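Local coordinates for N-terminal acetyltransferase B complex subunit MDM20 (PDB 5K04), which serves as the non-catalytic subunit of the NatB N-terminal acetyltransferase complex, probably as a helical scaffold that holds the NAT3 subunit, at residues 554-558 with 559-563; 186-189 with 190-194; 668-671 with 672-676. One frame throughout, in Å; residues are numbered along the deposited sequence.

The three contacts are all local, each within one continuous run of chain, and none touches another. Contact 2 lies on helix 185-192 and contact 3 on helix 661-682. Both are largely buried, and they sit on opposite sides of the chain's centre, about 57 Å apart between centres. Contact 1 is a partly buried loop turn between helices 539-542 and 571-584. Its chemistry is that of an indole, a lysine and a water. The helical contacts rest on backbone hydrogen bonds and apolar packing, with an aromatic ring in contact 2 and a buried carboxylate in contact 3. Contacts 1 and 2 also reach the NAT3 subunit, whereas contact 3 stays within its own chain.

Contact 1: residues 554-558 with 559-563; sequences SEWNG and LEKID
Lys561 is stretched over the indole of Trp556 by its torsions. Its CG stands opposite the backbone N (chi1 -179°), and the chain runs extended from there. Trp556 has its ring turned back beside its own backbone N (chi1 -67°), and the two side chains cross at about a right angle. Lys561 CG sits over the centre of the ring system. Lys561 CD makes a CH-pi contact, 3.8 Å from the centroid of the five-membered ring of Trp556 and over its face. Farther along the indole, Trp556 CH2 meets Ile562 CG1 at 3.9 Å. Leu559 CB lies at the ring edge.

A type II beta turn from Trp556 to Leu559 folds the chain back in this way. It is closed by the hydrogen bond from Leu559 N to Trp556 O, 2.8 Å. Gly558 takes the third position of the turn, with the positive phi (84°) usual there. The turn starts at Trp556, the last residue of a short 3-10 segment, 554-556.

One water lies in the ring plane at the indole edge. It accepts from Trp556 NE1 at 2.8 Å and from Lys561 NZ at 2.8 Å, and it donates to Glu555 OE2 at 2.7 Å. The ammonium and the carboxylate do not touch directly. Glu555 OE2 has a salt bridge to Lys417, and Lys561 NZ also bonds to Phe552 O. Trp414 meets the Trp556 ring edge-to-face. Asn557 OD1 is hydrogen-bonded to Gln53 of the NAT3 subunit.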
ATOM      1  N   SER A 554       4.506  11.055  -0.300  1.00 42.20           N
ATOM      2  CA  SER A 554       3.946  11.802   0.826  1.00 43.66           C
ATOM      3  C   SER A 554       4.905  12.858   1.358  1.00 37.88           C
ATOM      4  O   SER A 554       4.463  13.922   1.799  1.00 34.42           O
ATOM      5  CB  SER A 554       3.534  10.838   1.938  1.00 37.86           C
ATOM      6  OG  SER A 554       2.494   9.995   1.478  1.00 35.69           O
ATOM      7  N   GLU A 555       6.219  12.606   1.310  1.00 42.96           N
ATOM      8  CA  GLU A 555       7.164  13.609   1.797  1.00 43.22           C
ATOM      9  C   GLU A 555       7.316  14.782   0.841  1.00 43.92           C
ATOM     10  O   GLU A 555       8.045  15.729   1.166  1.00 23.35           O
ATOM     11  CB  GLU A 555       8.526  12.957   2.083  1.00 37.64           C
ATOM     12  CG  GLU A 555       9.459  12.767   0.883  1.00 37.65           C
ATOM     13  CD  GLU A 555       9.239  11.455   0.156  1.00 39.92           C
ATOM     14  OE1 GLU A 555       8.074  11.015   0.099  1.00 32.58           O
ATOM     15  OE2 GLU A 555      10.222  10.867  -0.368  1.00 29.90           O
ATOM     16  N   TRP A 556       6.634  14.739  -0.311  1.00 49.10           N
ATOM     17  CA  TRP A 556       6.664  15.786  -1.330  1.00 44.84           C
ATOM     18  C   TRP A 556       5.339  16.517  -1.458  1.00 46.84           C
ATOM     19  O   TRP A 556       5.190  17.343  -2.366  1.00 40.54           O
ATOM     20  CB  TRP A 556       7.025  15.200  -2.697  1.00 43.52           C
ATOM     21  CG  TRP A 556       8.422  14.663  -2.813  1.00 42.80           C
ATOM     22  CD1 TRP A 556       8.808  13.346  -2.764  1.00 35.88           C
ATOM     23  CD2 TRP A 556       9.620  15.422  -3.013  1.00 41.60           C
ATOM     24  NE1 TRP A 556      10.166  13.241  -2.924  1.00 42.04           N
ATOM     25  CE2 TRP A 556      10.695  14.496  -3.087  1.00 43.23           C
ATOM     26  CE3 TRP A 556       9.892  16.789  -3.142  1.00 36.83           C
ATOM     27  CZ2 TRP A 556      12.029  14.900  -3.260  1.00 36.06           C
ATOM     28  CZ3 TRP A 556      11.221  17.195  -3.322  1.00 35.15           C
ATOM     29  CH2 TRP A 556      12.272  16.246  -3.381  1.00 35.38           C
ATOM     30  N   ASN A 557       4.375  16.218  -0.587  1.00 50.79           N
ATOM     31  CA  ASN A 557       3.030  16.768  -0.706  1.00 48.11           C
ATOM     32  C   ASN A 557       3.070  18.280  -0.557  1.00 45.16           C
ATOM     33  O   ASN A 557       3.526  18.798   0.465  1.00 35.75           O
ATOM     34  CB  ASN A 557       2.117  16.151   0.350  1.00 49.23           C
ATOM     35  CG  ASN A 557       0.656  16.197  -0.042  1.00 45.60           C
ATOM     36  OD1 ASN A 557       0.211  15.434  -0.895  1.00 35.34           O
ATOM     37  ND2 ASN A 557      -0.099  17.087   0.589  1.00 52.38           N
ATOM     38  N   GLY A 558       2.619  18.985  -1.597  1.00 60.56           N
ATOM     39  CA  GLY A 558       2.683  20.430  -1.616  1.00 63.67           C
ATOM     40  C   GLY A 558       4.008  20.985  -2.068  1.00 68.80           C
ATOM     41  O   GLY A 558       4.171  22.212  -2.106  1.00 68.23           O
ATOM     42  N   LEU A 559       4.965  20.121  -2.398  1.00 67.86           N
ATOM     43  CA  LEU A 559       6.242  20.524  -2.963  1.00 56.17           C
ATOM     44  C   LEU A 559       6.347  19.979  -4.374  1.00 48.05           C
ATOM     45  O   LEU A 559       5.634  19.050  -4.760  1.00 40.13           O
ATOM     46  CB  LEU A 559       7.433  20.004  -2.151  1.00 49.23           C
ATOM     47  CG  LEU A 559       7.648  20.348  -0.684  1.00 53.35           C
ATOM     48  CD1 LEU A 559       6.653  19.632   0.210  1.00 60.65           C
ATOM     49  CD2 LEU A 559       9.046  19.920  -0.333  1.00 51.94           C
ATOM     50  N   GLU A 560       7.253  20.572  -5.141  1.00 52.32           N
ATOM     51  CA  GLU A 560       7.597  20.045  -6.452  1.00 51.64           C
ATOM     52  C   GLU A 560       8.695  19.006  -6.266  1.00 47.74           C
ATOM     53  O   GLU A 560       9.762  19.316  -5.720  1.00 34.45           O
ATOM     54  CB  GLU A 560       8.053  21.157  -7.394  1.00 54.44           C
ATOM     55  CG  GLU A 560       8.278  20.670  -8.808  1.00 66.53           C
ATOM     56  CD  GLU A 560       9.169  21.594  -9.623  1.00 81.38           C
ATOM     57  OE1 GLU A 560       9.292  22.792  -9.271  1.00 85.59           O
ATOM     58  OE2 GLU A 560       9.762  21.112 -10.615  1.00 81.88           O
ATOM     59  N   LYS A 561       8.426  17.772  -6.702  1.00 56.48           N
ATOM     60  CA  LYS A 561       9.423  16.711  -6.606  1.00 57.28           C
ATOM     61  C   LYS A 561      10.581  16.968  -7.561  1.00 56.69           C
ATOM     62  O   LYS A 561      10.388  17.162  -8.765  1.00 52.11           O
ATOM     63  CB  LYS A 561       8.808  15.348  -6.898  1.00 57.08           C
ATOM     64  CG  LYS A 561       9.820  14.208  -6.789  1.00 61.43           C
ATOM     65  CD  LYS A 561       9.139  12.894  -6.458  1.00 61.02           C
ATOM     66  CE  LYS A 561      10.161  11.781  -6.233  1.00 71.44           C
ATOM     67  NZ  LYS A 561       9.546  10.595  -5.538  1.00 74.94           N
ATOM     68  N   ILE A 562      11.789  16.990  -7.006  1.00 62.53           N
ATOM     69  CA  ILE A 562      13.023  17.163  -7.752  1.00 53.61           C
ATOM     70  C   ILE A 562      13.930  15.991  -7.423  1.00 56.27           C
ATOM     71  O   ILE A 562      13.675  15.215  -6.497  1.00 44.60           O
ATOM     72  CB  ILE A 562      13.741  18.485  -7.419  1.00 50.59           C
ATOM     73  CG1 ILE A 562      14.116  18.539  -5.937  1.00 43.34           C
ATOM     74  CG2 ILE A 562      12.890  19.681  -7.790  1.00 53.86           C
ATOM     75  CD1 ILE A 562      15.064  19.653  -5.621  1.00 39.73           C
ATOM     76  N   ASP A 563      15.011  15.884  -8.191  1.00 61.94           N
ATOM     77  CA  ASP A 563      16.056  14.906  -7.916  1.00 55.95           C
ATOM     78  C   ASP A 563      16.778  15.300  -6.635  1.00 50.58           C
ATOM     79  O   ASP A 563      17.423  16.350  -6.570  1.00 43.89           O
ATOM     80  CB  ASP A 563      17.018  14.808  -9.097  1.00 56.90           C
ATOM     81  CG  ASP A 563      16.385  14.122 -10.315  1.00 57.92           C
ATOM     82  OD1 ASP A 563      15.296  13.517 -10.183  1.00 53.28           O
ATOM     83  OD2 ASP A 563      16.982  14.187 -11.405  1.00 60.87           O
TER
HETATM   84  O   HOH W   1      10.681  10.468  -3.020  1.00 21.83           O

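Contact 2: residues 186-189 with 190-194; sequences QEIY and VYTLF
Leu193 CD2 and the backbone N of Val190 approach the Tyr189 ring obliquely. Leu193 CD2 comes to the phenol end, 3.9 Å from Tyr189 CZ. The other methyl, Leu193 CD1, lies 4.1 Å from Tyr189 CE2, so both branches of the leucine touch the ring. At the other end of the ring, Tyr189 CD2 is 4.4 Å from Val190 CG2. The Phe194 ring carries Leu193 CB over the centre of one face.

Tyr189 reaches Leu193, one turn on, because its CG lies opposite the backbone N (chi1 169°), which swings the ring beside its own carbonyl. Thr192 turns its side chain back on the helix. Its OG1 sits between the backbone N and the carbonyl carbon (chi1 65°). Thr192 OG1 faces Tyr189 O at a modelled 2.4 Å, very short for a hydrogen bond, so the detail is doubtful. Leu193 N makes a weak bond to Tyr189 O at 3.3 Å.

The earlier backbone bonds are more regular. Val190 N bonds to Gln186 O at 3.0 Å, and Thr192 N bonds to Ile188 O at 3.1 Å. Around them, Leu193 packs on Phe151 and His154 of helix 143-157, and Val190 on Met176 of helix 162-177. Glu187 has a salt bridge to Arg143, and Gln186 packs on Pro40 of the NAT3 subunit. Side chains four residues apart, Tyr189 and Leu193, lie on one side of helix 185-192, as the i to i+4 spacing of an alpha-helix brings about, in a subunit built of helices.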
ATOM      1  N   GLN A 186     -26.456  -2.032  -7.042  1.00 43.29           N
ATOM      2  CA  GLN A 186     -25.362  -2.960  -7.332  1.00 40.07           C
ATOM      3  C   GLN A 186     -25.640  -3.767  -8.595  1.00 38.68           C
ATOM      4  O   GLN A 186     -24.746  -3.955  -9.435  1.00 31.68           O
ATOM      5  CB  GLN A 186     -25.137  -3.901  -6.146  1.00 32.38           C
ATOM      6  CG  GLN A 186     -24.683  -3.208  -4.878  1.00 26.25           C
ATOM      7  CD  GLN A 186     -23.249  -2.701  -4.940  1.00 34.19           C
ATOM      8  OE1 GLN A 186     -22.524  -2.910  -5.916  1.00 23.69           O
ATOM      9  NE2 GLN A 186     -22.828  -2.037  -3.874  1.00 43.49           N
ATOM     10  N   GLU A 187     -26.866  -4.287  -8.723  1.00 42.41           N
ATOM     11  CA  GLU A 187     -27.224  -5.042  -9.921  1.00 40.69           C
ATOM     12  C   GLU A 187     -27.154  -4.147 -11.154  1.00 34.94           C
ATOM     13  O   GLU A 187     -26.615  -4.544 -12.192  1.00 27.97           O
ATOM     14  CB  GLU A 187     -28.625  -5.654  -9.769  1.00 35.35           C
ATOM     15  CG  GLU A 187     -28.820  -6.462  -8.511  1.00 35.01           C
ATOM     16  CD  GLU A 187     -30.204  -7.068  -8.403  1.00 35.76           C
ATOM     17  OE1 GLU A 187     -31.087  -6.673  -9.193  1.00 24.33           O
ATOM     18  OE2 GLU A 187     -30.410  -7.940  -7.518  1.00 30.77           O
ATOM     19  N   ILE A 188     -27.688  -2.929 -11.050  1.00 37.92           N
ATOM     20  CA  ILE A 188     -27.615  -1.980 -12.157  1.00 38.43           C
ATOM     21  C   ILE A 188     -26.161  -1.702 -12.520  1.00 35.98           C
ATOM     22  O   ILE A 188     -25.794  -1.687 -13.702  1.00 25.43           O
ATOM     23  CB  ILE A 188     -28.379  -0.692 -11.794  1.00 40.49           C
ATOM     24  CG1 ILE A 188     -29.881  -0.984 -11.636  1.00 40.44           C
ATOM     25  CG2 ILE A 188     -28.140   0.382 -12.835  1.00 41.52           C
ATOM     26  CD1 ILE A 188     -30.713   0.202 -11.145  1.00 32.38           C
ATOM     27  N   TYR A 189     -25.305  -1.513 -11.508  1.00 43.47           N
ATOM     28  CA  TYR A 189     -23.879  -1.325 -11.765  1.00 37.20           C
ATOM     29  C   TYR A 189     -23.318  -2.463 -12.623  1.00 35.18           C
ATOM     30  O   TYR A 189     -22.672  -2.217 -13.649  1.00 23.98           O
ATOM     31  CB  TYR A 189     -23.125  -1.201 -10.435  1.00 33.66           C
ATOM     32  CG  TYR A 189     -21.607  -1.257 -10.564  1.00 33.45           C
ATOM     33  CD1 TYR A 189     -20.869  -0.123 -10.930  1.00 32.56           C
ATOM     34  CD2 TYR A 189     -20.910  -2.446 -10.313  1.00 28.31           C
ATOM     35  CE1 TYR A 189     -19.470  -0.179 -11.067  1.00 33.02           C
ATOM     36  CE2 TYR A 189     -19.513  -2.507 -10.420  1.00 35.17           C
ATOM     37  CZ  TYR A 189     -18.806  -1.374 -10.808  1.00 39.59           C
ATOM     38  OH  TYR A 189     -17.450  -1.435 -10.924  1.00 37.15           O
ATOM     39  N   VAL A 190     -23.588  -3.719 -12.235  1.00 39.89           N
ATOM     40  CA  VAL A 190     -23.032  -4.863 -12.958  1.00 38.80           C
ATOM     41  C   VAL A 190     -23.446  -4.810 -14.417  1.00 37.12           C
ATOM     42  O   VAL A 190     -22.629  -5.013 -15.323  1.00 34.64           O
ATOM     43  CB  VAL A 190     -23.474  -6.194 -12.316  1.00 36.86           C
ATOM     44  CG1 VAL A 190     -22.983  -7.378 -13.163  1.00 30.41           C
ATOM     45  CG2 VAL A 190     -22.924  -6.316 -10.920  1.00 32.83           C
ATOM     46  N   TYR A 191     -24.733  -4.542 -14.655  1.00 40.20           N
ATOM     47  CA  TYR A 191     -25.262  -4.442 -16.010  1.00 37.07           C
ATOM     48  C   TYR A 191     -24.470  -3.422 -16.830  1.00 38.54           C
ATOM     49  O   TYR A 191     -24.083  -3.700 -17.971  1.00 24.56           O
ATOM     50  CB  TYR A 191     -26.759  -4.085 -15.937  1.00 32.31           C
ATOM     51  CG  TYR A 191     -27.504  -4.175 -17.241  1.00 37.54           C
ATOM     52  CD1 TYR A 191     -27.249  -5.196 -18.135  1.00 39.43           C
ATOM     53  CD2 TYR A 191     -28.477  -3.242 -17.579  1.00 41.55           C
ATOM     54  CE1 TYR A 191     -27.916  -5.275 -19.341  1.00 36.48           C
ATOM     55  CE2 TYR A 191     -29.162  -3.325 -18.787  1.00 38.68           C
ATOM     56  CZ  TYR A 191     -28.881  -4.338 -19.663  1.00 37.05           C
ATOM     57  OH  TYR A 191     -29.569  -4.420 -20.865  1.00 32.83           O
ATOM     58  N   THR A 192     -24.187  -2.241 -16.244  1.00 42.70           N
ATOM     59  CA  THR A 192     -23.476  -1.189 -16.975  1.00 36.71           C
ATOM     60  C   THR A 192     -22.079  -1.619 -17.397  1.00 36.84           C
ATOM     61  O   THR A 192     -21.517  -1.023 -18.321  1.00 27.45           O
ATOM     62  CB  THR A 192     -23.343   0.082 -16.144  1.00 32.01           C
ATOM     63  OG1 THR A 192     -22.521  -0.186 -15.007  1.00 22.49           O
ATOM     64  CG2 THR A 192     -24.710   0.596 -15.700  1.00 35.40           C
ATOM     65  N   LEU A 193     -21.508  -2.640 -16.749  1.00 42.03           N
ATOM     66  CA  LEU A 193     -20.175  -3.093 -17.141  1.00 38.28           C
ATOM     67  C   LEU A 193     -20.146  -3.665 -18.554  1.00 36.76           C
ATOM     68  O   LEU A 193     -19.066  -3.798 -19.126  1.00 32.21           O
ATOM     69  CB  LEU A 193     -19.652  -4.138 -16.154  1.00 35.80           C
ATOM     70  CG  LEU A 193     -19.583  -3.687 -14.691  1.00 41.77           C
ATOM     71  CD1 LEU A 193     -19.301  -4.894 -13.803  1.00 36.19           C
ATOM     72  CD2 LEU A 193     -18.515  -2.584 -14.500  1.00 33.73           C
ATOM     73  N   PHE A 194     -21.299  -3.996 -19.137  1.00 40.93           N
ATOM     74  CA  PHE A 194     -21.338  -4.599 -20.467  1.00 41.90           C
ATOM     75  C   PHE A 194     -21.997  -3.702 -21.504  1.00 40.92           C
ATOM     76  O   PHE A 194     -22.268  -4.159 -22.621  1.00 29.27           O
ATOM     77  CB  PHE A 194     -22.052  -5.951 -20.403  1.00 38.15           C
ATOM     78  CG  PHE A 194     -21.536  -6.833 -19.308  1.00 40.51           C
ATOM     79  CD1 PHE A 194     -20.290  -7.440 -19.424  1.00 36.25           C
ATOM     80  CD2 PHE A 194     -22.264  -7.013 -18.141  1.00 35.85           C
ATOM     81  CE1 PHE A 194     -19.790  -8.237 -18.401  1.00 41.44           C
ATOM     82  CE2 PHE A 194     -21.761  -7.796 -17.110  1.00 42.11           C
ATOM     83  CZ  PHE A 194     -20.527  -8.421 -17.246  1.00 35.70           C
TER

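Contact 3: residues 668-671 with 672-676; sequences NLVE and FIKIV
Glu671 and Ile675 lie side by side and point the same way, one turn apart on helix 661-682. The methyl Ile675 CD1 rests 4.0 Å from Glu671 CG, so the contact is with the aliphatic part of the glutamate. Glu671 has its CG opposite the backbone N (chi1 173°) and runs on extended, which carries the carboxylate outward from the helix, clear of Ile675.

Leu669 and Ile673 form a second pair with the same spacing, but they are turned differently. Their side chains cross at a slant, and Ile673 CD1 comes 3.9 Å from the branch point Leu669 CG. Ile673 has its CG1 beside its backbone N (chi1 -64°). That branch leans back along the helix, with Ile673 CG1 only 3.3 Å from Leu669 O. Lys674 bends at its second torsion, and Lys674 CE passes Val670 CG1 at 4.3 Å. The Phe672 side chain reaches away from the preceding turn.

Beneath these side chains the backbone keeps the regular i to i+4 pattern of an alpha-helix. Phe672 N bonds to Asn668 O at 2.9 Å, and Ile675 N bonds to Glu671 O at 3.0 Å. Ile673 and Lys674 repeat the pattern. Ile675 touches Val580 and Val584 of helix 571-584, Leu669 meets Phe702 of helix 698-703, and the Phe672 ring packs edge-to-face with Tyr617.

The carboxylate of Glu671 is buried but well supplied with partners. OE1 has a salt bridge to Lys577, which Asn668 OD1 shares, and a hydrogen bond from Gln517, while OE2 is bonded to Tyr581 OH. This probably favours the ionised form of Glu671, with an apolar flank at Ile675 and a polar network at its end.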
ATOM      1  N   ASN A 668      26.089  -7.036   4.747  1.00 41.21           N
ATOM      2  CA  ASN A 668      25.943  -8.115   3.778  1.00 40.41           C
ATOM      3  C   ASN A 668      27.146  -9.038   3.802  1.00 40.75           C
ATOM      4  O   ASN A 668      27.002 -10.258   3.640  1.00 36.19           O
ATOM      5  CB  ASN A 668      25.731  -7.542   2.380  1.00 37.99           C
ATOM      6  CG  ASN A 668      24.295  -7.096   2.148  1.00 39.47           C
ATOM      7  OD1 ASN A 668      23.356  -7.607   2.775  1.00 24.89           O
ATOM      8  ND2 ASN A 668      24.118  -6.145   1.235  1.00 40.37           N
ATOM      9  N   LEU A 669      28.338  -8.471   4.016  1.00 44.79           N
ATOM     10  CA  LEU A 669      29.520  -9.301   4.215  1.00 44.10           C
ATOM     11  C   LEU A 669      29.369 -10.193   5.443  1.00 39.53           C
ATOM     12  O   LEU A 669      29.717 -11.380   5.396  1.00 28.97           O
ATOM     13  CB  LEU A 669      30.778  -8.438   4.347  1.00 47.73           C
ATOM     14  CG  LEU A 669      32.044  -9.297   4.527  1.00 46.49           C
ATOM     15  CD1 LEU A 669      32.253 -10.205   3.302  1.00 40.99           C
ATOM     16  CD2 LEU A 669      33.283  -8.462   4.779  1.00 39.47           C
ATOM     17  N   VAL A 670      28.864  -9.641   6.556  1.00 45.19           N
ATOM     18  CA  VAL A 670      28.721 -10.441   7.778  1.00 45.18           C
ATOM     19  C   VAL A 670      27.770 -11.600   7.533  1.00 44.02           C
ATOM     20  O   VAL A 670      28.041 -12.742   7.927  1.00 31.05           O
ATOM     21  CB  VAL A 670      28.235  -9.569   8.960  1.00 43.12           C
ATOM     22  CG1 VAL A 670      27.842 -10.440  10.137  1.00 46.88           C
ATOM     23  CG2 VAL A 670      29.297  -8.609   9.413  1.00 37.71           C
ATOM     24  N   GLU A 671      26.636 -11.313   6.871  1.00 46.19           N
ATOM     25  CA  GLU A 671      25.645 -12.338   6.569  1.00 42.19           C
ATOM     26  C   GLU A 671      26.240 -13.410   5.665  1.00 41.29           C
ATOM     27  O   GLU A 671      26.019 -14.613   5.873  1.00 28.32           O
ATOM     28  CB  GLU A 671      24.420 -11.683   5.924  1.00 38.08           C
ATOM     29  CG  GLU A 671      23.357 -12.631   5.382  1.00 39.39           C
ATOM     30  CD  GLU A 671      22.229 -11.894   4.630  1.00 38.70           C
ATOM     31  OE1 GLU A 671      22.522 -10.946   3.873  1.00 26.57           O
ATOM     32  OE2 GLU A 671      21.049 -12.280   4.799  1.00 31.46           O
ATOM     33  N   PHE A 672      27.019 -12.986   4.666  1.00 43.67           N
ATOM     34  CA  PHE A 672      27.655 -13.933   3.758  1.00 36.00           C
ATOM     35  C   PHE A 672      28.598 -14.872   4.508  1.00 39.52           C
ATOM     36  O   PHE A 672      28.674 -16.067   4.200  1.00 31.85           O
ATOM     37  CB  PHE A 672      28.397 -13.176   2.657  1.00 29.48           C
ATOM     38  CG  PHE A 672      29.293 -14.049   1.815  1.00 41.64           C
ATOM     39  CD1 PHE A 672      30.622 -14.286   2.187  1.00 46.65           C
ATOM     40  CD2 PHE A 672      28.818 -14.629   0.647  1.00 36.82           C
ATOM     41  CE1 PHE A 672      31.448 -15.083   1.412  1.00 43.25           C
ATOM     42  CE2 PHE A 672      29.641 -15.435  -0.134  1.00 37.01           C
ATOM     43  CZ  PHE A 672      30.957 -15.664   0.252  1.00 38.65           C
ATOM     44  N   ILE A 673      29.331 -14.349   5.492  1.00 51.65           N
ATOM     45  CA  ILE A 673      30.257 -15.191   6.247  1.00 49.31           C
ATOM     46  C   ILE A 673      29.492 -16.147   7.150  1.00 41.97           C
ATOM     47  O   ILE A 673      29.893 -17.302   7.331  1.00 34.48           O
ATOM     48  CB  ILE A 673      31.233 -14.314   7.044  1.00 47.81           C
ATOM     49  CG1 ILE A 673      32.098 -13.512   6.084  1.00 49.60           C
ATOM     50  CG2 ILE A 673      32.111 -15.169   7.947  1.00 55.02           C
ATOM     51  CD1 ILE A 673      32.819 -12.398   6.763  1.00 58.85           C
ATOM     52  N   LYS A 674      28.380 -15.683   7.731  1.00 43.37           N
ATOM     53  CA  LYS A 674      27.542 -16.587   8.512  1.00 45.87           C
ATOM     54  C   LYS A 674      27.050 -17.748   7.653  1.00 43.90           C
ATOM     55  O   LYS A 674      27.002 -18.894   8.112  1.00 43.68           O
ATOM     56  CB  LYS A 674      26.352 -15.830   9.114  1.00 44.45           C
ATOM     57  CG  LYS A 674      26.695 -14.720  10.098  1.00 50.32           C
ATOM     58  CD  LYS A 674      27.369 -15.250  11.340  1.00 54.45           C
ATOM     59  CE  LYS A 674      27.574 -14.137  12.350  1.00 58.66           C
ATOM     60  NZ  LYS A 674      28.213 -14.649  13.600  1.00 68.89           N
ATOM     61  N   ILE A 675      26.682 -17.462   6.401  1.00 47.34           N
ATOM     62  CA  ILE A 675      26.198 -18.497   5.493  1.00 50.23           C
ATOM     63  C   ILE A 675      27.340 -19.429   5.074  1.00 47.50           C
ATOM     64  O   ILE A 675      27.156 -20.650   4.965  1.00 37.37           O
ATOM     65  CB  ILE A 675      25.503 -17.826   4.292  1.00 50.17           C
ATOM     66  CG1 ILE A 675      24.222 -17.129   4.765  1.00 47.45           C
ATOM     67  CG2 ILE A 675      25.188 -18.814   3.165  1.00 38.93           C
ATOM     68  CD1 ILE A 675      23.587 -16.249   3.705  1.00 43.65           C
ATOM     69  N   VAL A 676      28.540 -18.877   4.861  1.00 51.20           N
ATOM     70  CA  VAL A 676      29.718 -19.719   4.641  1.00 54.43           C
ATOM     71  C   VAL A 676      29.865 -20.732   5.774  1.00 53.18           C
ATOM     72  O   VAL A 676      30.099 -21.926   5.544  1.00 41.85           O
ATOM     73  CB  VAL A 676      30.983 -18.850   4.497  1.00 51.77           C
ATOM     74  CG1 VAL A 676      32.239 -19.698   4.662  1.00 44.93           C
ATOM     75  CG2 VAL A 676      31.004 -18.125   3.151  1.00 45.77           C
TER